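Local coordinates for protein N-hydroxyarylamine O-acetyltransferase (Bacillus cereus, PDB 4DMO) that is an active arylamine N-acetyltransferase that probably transfers acetyl groups to arylamines and N-hydroxyarylamines through a Cys-His-Glu catalytic triad, at residues V137-E142 / F188-V193; A112-H117 / L121-V126; V106-I111 / E195-T200; G141-I144 / G149-R152. All coordinates share one frame; numbering follows the deposited sequence.

Going from the N terminus, the chain opens contact 3 at 106-111 and closes it only at 195-200, so the other three contacts all fall within that span. Contact 2 comes first, a tight hairpin between 112-117 and 121-126. The next strand, 137-138, pairs with 120-124 and leads into the segment shared by contacts 1 and 4: 141-144 closes at once on 149-152, whereas 137-142 waits for 188-193. No two contacts cross. Contacts 1, 2 and 4 involve strands or connections of the eight-stranded antiparallel sheet, including both of its outermost strands, and contact 3 sets helix 195-207 against strand 103-117 of that sheet.

Contact 1. Residues V137-E142 / F188-V193; sequences VPFLGE and FYIEEV
Phe139 reaches from the 137-142 turn to the 188-193 segment and meets two side chains there, Phe188 and Ile190. The whole contact is apolar and rests on the far end of its ring. Phe139 CZ lies 3.6 Å from Phe188 CZ, and the two side chains approach from opposite directions. The ring planes are almost perpendicular, at 86°, with centroids 5.8 Å apart. For Phe188 it is the ring edge that is met, with Phe139 CZ close to its plane; Phe139 is approached obliquely. The same end of the Phe139 ring takes the terminal methyl of the isoleucine: Ile190 CD1 sits 3.6 Å from Phe139 CE2 and equally close to Phe139 CZ. Ile190 carries CG1 anti to its backbone N (chi1 -168°), which sends CD1 forward to that ring.

Phe139 is the second residue of a type I beta turn from Pro138 to Gly141, closed by Gly141 N donating to Pro138 O at 3.2 Å. The two backbones stay well apart, with the CA atoms of Phe139 and Ile190 10.4 Å from each other, so long side chains do the bridging. Asn162 holds the other segment, bonding Ile190 N and the Glu191 carboxylate. Around the cluster, Tyr163 of strand 163-168 meets Phe139 edge-to-face, Ile153 of strand 149-158 also packs on Phe139, Leu121 of strand 120-124 touches Phe139 and Ile190, and Val92 of strand 88-98 lies against Phe188.

Contact 2. Residues A112-H117 / L121-V126; sequences ATVLTH and LYLIEV
A beta hairpin joins strands 103-117 and 120-124, in which Thr113, Val114, Leu115 and Thr116 pair with Ile124, Leu123, Tyr122 and Leu121 in antiparallel register. Leu115 and Tyr122 are a hydrogen-bonded pair: Leu115 N reaches Tyr122 O at 2.7 Å, almost straight at 172°, and Tyr122 N returns to Leu115 O at 2.8 Å.

On one face, Leu115 CB packs 3.6 Å from Ile124 CG1, diagonally across the ladder. The Tyr122 ring lies on the same face, with Leu115 O at its edge, in plane, and is also met by Phe24, which stacks on His117. The other face carries Val114 and Leu123 and, near the turn, Thr116 OG1 3.2 Å from the methyl Leu121 CD2. Beyond the last pair, Glu125 OE1 touches Ala112 CB; the Glu125 carboxylate is held by Gly127 N and Asn75 ND2 through OE2 and by His110 NE2 through OE1, consistent with the Glu of the Cys-His-Glu triad.

Ile124 N donates to Thr113 O at 2.7 Å; the return bond from Thr113 N to Ile124 O is weak. Thr113 OG1 stands beside its own backbone N (chi1 -57°), placed to donate to a water (2.7 Å) that donates to Ile124 O (2.8 Å).

Contact 3. Residues V106-I111 / E195-T200; sequences VDSGHI and EEKANT
Ile111 lays its CD1 methyl against the backbone of helix 195-207, 4.1 Å from Ala198 CA and equally far from Lys197 O. Its CG1 stands anti to the carbonyl carbon (chi1 -64°), which carries CD1 onto the helix; the CA atoms of Ile111 and Ala198 are 6.5 Å apart. The aliphatic part of Lys197 runs past the same methyl, and its amine stops 4.5 Å from Ser108 OG, at the turn where 106-111 begins.

Further out, that turn is type II, from Val106 to Gly109, and Ser108 OG donates to Asp107 OD1 at 2.6 Å, from above the carboxylate plane. Asp107 OD2 is held in turn by a salt bridge to Lys160. After the turn, Gly109 and His110 both face Gly94 in a classic beta bulge. His110 touches Cys71, consistent with its being the histidine of the Cys-His-Glu triad, and Ile111 follows directly. In the helix, Glu196 O accepts from both Thr200 N and Thr200 OG1, on opposite faces of its plane.

Across the two segments the contact is thus chiefly van der Waals. Lys197 NZ is 6.2 Å from Asp107 OD1, too far for a salt bridge, and any attraction there would be a weak, longer-range one.

Contact 4. Residues G141-I144 / G149-R152; sequences GEVI and GDYR
Ile144 and Tyr151 face each other as an antiparallel hydrogen-bonded pair, and both backbone donors and both acceptors are used. Ile144 N gives to Tyr151 O at 2.8 Å, very nearly straight (173°) and close to the axis of the carbonyl. The reverse bond, Tyr151 N to Ile144 O at 2.9 Å, is more bent at 148° but lies in the carbonyl plane. Each acceptor also has a CA-H neighbour: Val143 CA sits 3.5 Å from Tyr151 O, and Asp150 CA is equally far from Ile144 O.

Of the side chains of 141-144, Val143 comes nearest to 149-152. Its CG1, anti to the backbone N (chi1 176°), is 3.6 Å from Asp150 OD2, a methyl against an oxygen whose charge is met elsewhere, by a salt bridge to Arg168. Arg152 makes its closest approach with CB, 3.7 Å from Gly141 O. From CG to NE its chain is extended and carries the guanidinium away from 141-144, to a salt bridge with Glu166 through NE and a cation-pi contact with Trp182, a residue of the pocket that holds the bound methylpiperidinium propanesulfonate. The Tyr151 ring presents its edge to Ile144 O, while its hydroxyl is bonded to Thr148 OG1.

The pairing begins the hairpin of strands 144-146 and 149-158, the former being outermost in its sheet. Strand 149-158 also pairs with strand 163-168, through backbone hydrogen bonds of Asp150 with Arg168 and of Arg152 with Glu166. Ile144 CG1 packs against Pro138 and Val137 of strand 137-138.

Contact 1. Residues V137-E142 / F188-V193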
# COMPACT_ATOMS: atom_id res chain seq x y z
N VAL A 137 4.66 -2.35 -12.12
CA VAL A 137 4.24 -3.55 -12.80
C VAL A 137 3.71 -3.15 -14.18
O VAL A 137 2.69 -2.44 -14.29
CB VAL A 137 3.14 -4.32 -12.02
CG1 VAL A 137 2.81 -5.65 -12.74
CG2 VAL A 137 3.57 -4.56 -10.57
N PRO A 138 4.39 -3.59 -15.23
CA PRO A 138 3.98 -3.22 -16.58
C PRO A 138 2.70 -3.94 -16.99
O PRO A 138 2.55 -5.14 -16.80
CB PRO A 138 5.15 -3.69 -17.44
CG PRO A 138 5.72 -4.87 -16.68
CD PRO A 138 5.53 -4.53 -15.22
N PHE A 139 1.79 -3.17 -17.55
CA PHE A 139 0.57 -3.72 -18.09
C PHE A 139 0.84 -4.69 -19.26
O PHE A 139 -0.01 -5.53 -19.57
CB PHE A 139 -0.35 -2.59 -18.56
CG PHE A 139 -1.25 -2.04 -17.48
CD1 PHE A 139 -0.73 -1.36 -16.40
CD2 PHE A 139 -2.63 -2.19 -17.58
CE1 PHE A 139 -1.56 -0.84 -15.42
CE2 PHE A 139 -3.48 -1.69 -16.59
CZ PHE A 139 -2.94 -1.00 -15.52
N LEU A 140 2.02 -4.58 -19.89
CA LEU A 140 2.40 -5.48 -20.99
C LEU A 140 2.46 -6.94 -20.57
O LEU A 140 2.47 -7.83 -21.42
CB LEU A 140 3.72 -5.05 -21.64
CG LEU A 140 3.58 -3.96 -22.71
CD1 LEU A 140 4.88 -3.78 -23.46
CD2 LEU A 140 2.43 -4.23 -23.68
N GLY A 141 2.58 -7.19 -19.28
CA GLY A 141 2.26 -8.51 -18.78
C GLY A 141 3.43 -9.16 -18.12
O GLY A 141 3.29 -10.21 -17.51
N GLU A 142 4.57 -8.50 -18.23
CA GLU A 142 5.83 -8.98 -17.71
C GLU A 142 5.76 -9.27 -16.21
O GLU A 142 5.14 -8.53 -15.44
CB GLU A 142 6.90 -7.92 -18.00
CG GLU A 142 8.33 -8.35 -17.80
CD GLU A 142 8.94 -8.89 -19.08
OE1 GLU A 142 8.17 -9.45 -19.89
OE2 GLU A 142 10.17 -8.74 -19.27
N PHE A 188 -9.31 -4.66 -10.86
CA PHE A 188 -9.55 -3.22 -10.92
C PHE A 188 -10.03 -2.81 -12.30
O PHE A 188 -9.86 -3.55 -13.26
CB PHE A 188 -8.29 -2.43 -10.57
CG PHE A 188 -7.14 -2.63 -11.53
CD1 PHE A 188 -6.32 -3.74 -11.43
CD2 PHE A 188 -6.87 -1.70 -12.52
CE1 PHE A 188 -5.25 -3.93 -12.30
CE2 PHE A 188 -5.81 -1.89 -13.40
CZ PHE A 188 -5.00 -3.00 -13.28
N TYR A 189 -10.64 -1.63 -12.38
CA TYR A 189 -11.01 -0.99 -13.63
C TYR A 189 -9.91 0.02 -14.03
O TYR A 189 -9.41 0.76 -13.17
CB TYR A 189 -12.35 -0.27 -13.46
CG TYR A 189 -13.52 -1.17 -13.17
CD1 TYR A 189 -14.13 -1.88 -14.21
CD2 TYR A 189 -14.03 -1.32 -11.86
CE1 TYR A 189 -15.23 -2.73 -13.96
CE2 TYR A 189 -15.15 -2.17 -11.60
CZ TYR A 189 -15.73 -2.87 -12.67
OH TYR A 189 -16.80 -3.72 -12.47
N ILE A 190 -9.54 0.04 -15.31
CA ILE A 190 -8.48 0.95 -15.80
C ILE A 190 -8.96 2.40 -15.83
O ILE A 190 -8.16 3.33 -15.88
CB ILE A 190 -7.98 0.53 -17.22
CG1 ILE A 190 -6.69 1.28 -17.59
CG2 ILE A 190 -9.06 0.79 -18.27
CD1 ILE A 190 -5.57 1.18 -16.55
N GLU A 191 -10.28 2.57 -15.82
CA GLU A 191 -10.93 3.88 -15.81
C GLU A 191 -10.51 4.74 -14.60
O GLU A 191 -10.57 4.31 -13.45
CB GLU A 191 -12.46 3.70 -15.85
CG GLU A 191 -13.04 3.25 -17.23
CD GLU A 191 -12.87 1.75 -17.57
OE1 GLU A 191 -12.65 0.91 -16.65
OE2 GLU A 191 -12.95 1.41 -18.76
N GLU A 192 -10.12 5.97 -14.88
CA GLU A 192 -9.61 6.89 -13.88
C GLU A 192 -10.65 7.37 -12.87
O GLU A 192 -11.81 7.62 -13.18
CB GLU A 192 -8.99 8.10 -14.57
CG GLU A 192 -9.01 9.35 -13.74
CD GLU A 192 -8.10 10.42 -14.29
OE1 GLU A 192 -7.25 10.07 -15.14
OE2 GLU A 192 -8.24 11.59 -13.88
N VAL A 193 -10.19 7.47 -11.63
CA VAL A 193 -11.01 7.95 -10.54
C VAL A 193 -10.26 9.08 -9.82
O VAL A 193 -9.07 9.29 -10.06
CB VAL A 193 -11.36 6.80 -9.56
CG1 VAL A 193 -11.99 5.62 -10.29
CG2 VAL A 193 -10.12 6.34 -8.79

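Contact 2. Residues A112-H117 / L121-V126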
# COMPACT_ATOMS: atom_id res chain seq x y z
N ALA A 112 -5.49 2.21 -6.16
CA ALA A 112 -4.10 2.07 -6.62
C ALA A 112 -3.81 3.16 -7.64
O ALA A 112 -4.68 3.97 -7.98
CB ALA A 112 -3.87 0.70 -7.24
N THR A 113 -2.58 3.15 -8.12
CA THR A 113 -2.07 4.20 -8.98
C THR A 113 -1.60 3.62 -10.31
O THR A 113 -0.93 2.59 -10.33
CB THR A 113 -0.86 4.87 -8.30
OG1 THR A 113 -1.23 5.37 -7.02
CG2 THR A 113 -0.33 6.00 -9.14
N VAL A 114 -1.92 4.26 -11.43
CA VAL A 114 -1.32 3.85 -12.70
C VAL A 114 -0.48 5.00 -13.26
O VAL A 114 -0.83 6.19 -13.13
CB VAL A 114 -2.35 3.38 -13.74
CG1 VAL A 114 -3.14 2.19 -13.20
CG2 VAL A 114 -3.25 4.52 -14.09
N LEU A 115 0.65 4.62 -13.83
CA LEU A 115 1.65 5.55 -14.33
C LEU A 115 1.92 5.29 -15.83
O LEU A 115 2.07 4.14 -16.26
CB LEU A 115 2.95 5.41 -13.54
CG LEU A 115 4.12 6.18 -14.17
CD1 LEU A 115 3.86 7.66 -14.16
CD2 LEU A 115 5.44 5.89 -13.48
N THR A 116 2.00 6.37 -16.59
CA THR A 116 2.32 6.33 -17.99
C THR A 116 3.75 6.79 -18.22
O THR A 116 4.09 7.94 -17.92
CB THR A 116 1.40 7.26 -18.77
OG1 THR A 116 0.06 6.82 -18.59
CG2 THR A 116 1.74 7.26 -20.23
N HIS A 117 4.56 5.91 -18.76
CA HIS A 117 5.91 6.25 -19.15
C HIS A 117 6.19 5.75 -20.57
O HIS A 117 5.95 4.58 -20.88
CB HIS A 117 6.90 5.61 -18.19
CG HIS A 117 8.33 5.91 -18.52
ND1 HIS A 117 8.86 7.18 -18.45
CD2 HIS A 117 9.35 5.10 -18.90
CE1 HIS A 117 10.14 7.14 -18.78
NE2 HIS A 117 10.46 5.89 -19.06
N LEU A 121 1.86 1.62 -19.93
CA LEU A 121 1.17 1.73 -18.66
C LEU A 121 1.85 0.84 -17.64
O LEU A 121 2.27 -0.27 -17.97
CB LEU A 121 -0.29 1.33 -18.80
CG LEU A 121 -1.33 2.43 -19.02
CD1 LEU A 121 -2.70 1.97 -18.49
CD2 LEU A 121 -0.95 3.76 -18.37
N TYR A 122 1.98 1.38 -16.42
CA TYR A 122 2.49 0.64 -15.27
C TYR A 122 1.56 0.85 -14.10
O TYR A 122 1.09 1.95 -13.86
CB TYR A 122 3.90 1.09 -14.90
CG TYR A 122 4.91 0.89 -16.01
CD1 TYR A 122 4.97 1.78 -17.06
CD2 TYR A 122 5.77 -0.19 -16.01
CE1 TYR A 122 5.85 1.60 -18.09
CE2 TYR A 122 6.66 -0.39 -17.04
CZ TYR A 122 6.70 0.52 -18.08
OH TYR A 122 7.59 0.36 -19.11
N LEU A 123 1.31 -0.23 -13.37
CA LEU A 123 0.61 -0.17 -12.09
C LEU A 123 1.64 0.13 -11.01
O LEU A 123 2.62 -0.60 -10.84
CB LEU A 123 -0.03 -1.51 -11.80
CG LEU A 123 -0.79 -1.75 -10.51
CD1 LEU A 123 -2.13 -1.01 -10.49
CD2 LEU A 123 -0.99 -3.24 -10.37
N ILE A 124 1.41 1.21 -10.27
CA ILE A 124 2.22 1.53 -9.10
C ILE A 124 1.51 1.11 -7.80
O ILE A 124 0.52 1.72 -7.38
CB ILE A 124 2.53 3.05 -9.08
CG1 ILE A 124 3.09 3.48 -10.45
CG2 ILE A 124 3.47 3.39 -7.92
CD1 ILE A 124 4.32 2.67 -10.95
N GLU A 125 2.02 0.06 -7.17
CA GLU A 125 1.35 -0.54 -6.02
C GLU A 125 2.25 -0.55 -4.80
O GLU A 125 3.20 -1.33 -4.69
CB GLU A 125 0.89 -1.98 -6.33
CG GLU A 125 0.15 -2.66 -5.21
CD GLU A 125 -1.06 -1.86 -4.75
OE1 GLU A 125 -2.05 -1.78 -5.52
OE2 GLU A 125 -1.02 -1.33 -3.61
N VAL A 126 1.89 0.32 -3.85
CA VAL A 126 2.63 0.45 -2.60
C VAL A 126 1.75 0.24 -1.34
O VAL A 126 2.24 0.38 -0.21
CB VAL A 126 3.33 1.82 -2.52
CG1 VAL A 126 4.27 1.95 -3.70
CG2 VAL A 126 2.31 2.94 -2.53
O HOH W 1 0.73 4.01 -5.78

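Contact 3. Residues V106-I111 / E195-T200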
# COMPACT_ATOMS: atom_id res chain seq x y z
N VAL A 106 -14.71 -6.65 0.31
CA VAL A 106 -15.71 -5.61 0.13
C VAL A 106 -15.50 -4.91 -1.19
O VAL A 106 -14.36 -4.63 -1.60
CB VAL A 106 -15.71 -4.57 1.28
CG1 VAL A 106 -16.27 -5.20 2.50
CG2 VAL A 106 -14.32 -4.02 1.54
N ASP A 107 -16.62 -4.61 -1.85
CA ASP A 107 -16.62 -4.01 -3.18
C ASP A 107 -15.98 -2.62 -3.16
O ASP A 107 -16.34 -1.78 -2.35
CB ASP A 107 -18.05 -3.91 -3.72
CG ASP A 107 -18.08 -3.47 -5.13
OD1 ASP A 107 -18.07 -2.25 -5.37
OD2 ASP A 107 -18.06 -4.34 -6.00
N SER A 108 -15.03 -2.42 -4.07
CA SER A 108 -14.42 -1.11 -4.29
C SER A 108 -13.67 -0.63 -3.08
O SER A 108 -13.59 0.57 -2.80
CB SER A 108 -15.48 -0.11 -4.72
OG SER A 108 -16.12 -0.57 -5.90
N GLY A 109 -13.09 -1.59 -2.37
CA GLY A 109 -12.28 -1.32 -1.21
C GLY A 109 -10.84 -0.96 -1.54
O GLY A 109 -10.10 -0.49 -0.67
N HIS A 110 -10.42 -1.15 -2.78
CA HIS A 110 -9.03 -0.91 -3.12
C HIS A 110 -8.84 0.32 -3.99
O HIS A 110 -9.65 0.64 -4.87
CB HIS A 110 -8.40 -2.12 -3.82
CG HIS A 110 -6.89 -2.07 -3.91
ND1 HIS A 110 -6.07 -2.40 -2.84
CD2 HIS A 110 -6.06 -1.75 -4.93
CE1 HIS A 110 -4.81 -2.28 -3.21
NE2 HIS A 110 -4.77 -1.91 -4.48
N ILE A 111 -7.73 0.99 -3.76
CA ILE A 111 -7.31 2.09 -4.60
C ILE A 111 -5.87 1.87 -4.94
O ILE A 111 -5.12 1.39 -4.12
CB ILE A 111 -7.40 3.42 -3.89
CG1 ILE A 111 -8.85 3.73 -3.54
CG2 ILE A 111 -6.76 4.54 -4.72
CD1 ILE A 111 -9.72 4.03 -4.73
N GLU A 195 -10.05 11.64 -5.86
CA GLU A 195 -10.02 11.52 -4.41
C GLU A 195 -11.37 11.13 -3.84
O GLU A 195 -11.44 10.54 -2.77
CB GLU A 195 -9.59 12.84 -3.75
CG GLU A 195 -8.13 13.16 -3.93
CD GLU A 195 -7.83 13.76 -5.31
OE1 GLU A 195 -6.64 14.06 -5.62
OE2 GLU A 195 -8.81 13.89 -6.09
N GLU A 196 -12.44 11.50 -4.51
CA GLU A 196 -13.77 11.19 -3.99
C GLU A 196 -13.98 9.67 -3.97
O GLU A 196 -14.64 9.14 -3.08
CB GLU A 196 -14.88 11.89 -4.80
CG GLU A 196 -16.18 12.10 -4.00
CD GLU A 196 -17.35 12.61 -4.85
OE1 GLU A 196 -17.49 12.19 -6.02
OE2 GLU A 196 -18.12 13.44 -4.32
N LYS A 197 -13.43 8.97 -4.97
CA LYS A 197 -13.52 7.52 -4.95
C LYS A 197 -12.64 6.98 -3.82
O LYS A 197 -12.99 6.02 -3.14
CB LYS A 197 -13.08 6.92 -6.28
CG LYS A 197 -13.53 5.48 -6.43
CD LYS A 197 -15.04 5.36 -6.25
CE LYS A 197 -15.63 4.11 -6.93
NZ LYS A 197 -17.00 3.82 -6.37
N ALA A 198 -11.51 7.64 -3.57
CA ALA A 198 -10.63 7.26 -2.46
C ALA A 198 -11.35 7.43 -1.12
O ALA A 198 -11.25 6.56 -0.25
CB ALA A 198 -9.38 8.08 -2.49
N ASN A 199 -12.10 8.52 -0.97
CA ASN A 199 -12.82 8.74 0.27
C ASN A 199 -13.90 7.71 0.43
O ASN A 199 -14.17 7.25 1.53
CB ASN A 199 -13.38 10.16 0.36
CG ASN A 199 -12.29 11.17 0.68
OD1 ASN A 199 -11.74 11.16 1.77
ND2 ASN A 199 -11.96 12.01 -0.29
N THR A 200 -14.49 7.33 -0.69
CA THR A 200 -15.50 6.29 -0.69
C THR A 200 -14.95 4.92 -0.32
O THR A 200 -15.61 4.11 0.36
CB THR A 200 -16.21 6.27 -2.07
OG1 THR A 200 -17.10 7.40 -2.13
CG2 THR A 200 -17.01 4.98 -2.31

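Contact 4. Residues G141-I144 / G149-R152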
# COMPACT_ATOMS: atom_id res chain seq x y z
N GLY A 141 2.58 -7.19 -19.28
CA GLY A 141 2.26 -8.51 -18.78
C GLY A 141 3.43 -9.16 -18.12
O GLY A 141 3.29 -10.21 -17.51
N GLU A 142 4.57 -8.50 -18.23
CA GLU A 142 5.83 -8.98 -17.71
C GLU A 142 5.76 -9.27 -16.21
O GLU A 142 5.14 -8.53 -15.44
CB GLU A 142 6.90 -7.92 -18.00
CG GLU A 142 8.33 -8.35 -17.80
CD GLU A 142 8.94 -8.89 -19.08
OE1 GLU A 142 8.17 -9.45 -19.89
OE2 GLU A 142 10.17 -8.74 -19.27
N VAL A 143 6.42 -10.34 -15.79
CA VAL A 143 6.47 -10.69 -14.38
C VAL A 143 7.48 -9.85 -13.61
O VAL A 143 8.64 -9.72 -14.00
CB VAL A 143 6.83 -12.15 -14.22
CG1 VAL A 143 6.97 -12.49 -12.77
CG2 VAL A 143 5.77 -13.04 -14.90
N ILE A 144 7.03 -9.26 -12.52
CA ILE A 144 7.92 -8.54 -11.63
C ILE A 144 8.26 -9.43 -10.44
O ILE A 144 7.37 -9.97 -9.78
CB ILE A 144 7.31 -7.19 -11.16
CG1 ILE A 144 7.14 -6.23 -12.36
CG2 ILE A 144 8.17 -6.53 -10.08
CD1 ILE A 144 8.42 -5.85 -13.03
N GLY A 149 7.18 -11.79 -3.50
CA GLY A 149 6.54 -12.74 -4.39
C GLY A 149 6.61 -12.29 -5.81
O GLY A 149 7.32 -11.34 -6.12
N ASP A 150 5.88 -12.99 -6.69
CA ASP A 150 5.85 -12.63 -8.12
C ASP A 150 4.55 -11.90 -8.48
O ASP A 150 3.51 -12.25 -7.95
CB ASP A 150 5.97 -13.90 -8.99
CG ASP A 150 7.39 -14.44 -9.06
OD1 ASP A 150 8.08 -14.48 -8.01
OD2 ASP A 150 7.81 -14.82 -10.18
N TYR A 151 4.61 -10.93 -9.40
CA TYR A 151 3.44 -10.12 -9.73
C TYR A 151 3.33 -9.84 -11.21
O TYR A 151 4.34 -9.60 -11.86
CB TYR A 151 3.49 -8.76 -9.00
CG TYR A 151 3.51 -8.91 -7.51
CD1 TYR A 151 4.69 -9.15 -6.83
CD2 TYR A 151 2.33 -8.86 -6.78
CE1 TYR A 151 4.71 -9.30 -5.45
CE2 TYR A 151 2.33 -9.02 -5.40
CZ TYR A 151 3.54 -9.22 -4.75
OH TYR A 151 3.56 -9.39 -3.38
N ARG A 152 2.11 -9.87 -11.75
CA ARG A 152 1.90 -9.58 -13.16
C ARG A 152 0.48 -9.10 -13.37
O ARG A 152 -0.45 -9.47 -12.63
CB ARG A 152 2.16 -10.82 -14.04
CG ARG A 152 0.96 -11.75 -14.18
CD ARG A 152 1.26 -13.07 -14.92
NE ARG A 152 0.19 -14.05 -14.72
CZ ARG A 152 0.24 -15.33 -15.13
NH1 ARG A 152 1.31 -15.79 -15.78
NH2 ARG A 152 -0.77 -16.16 -14.88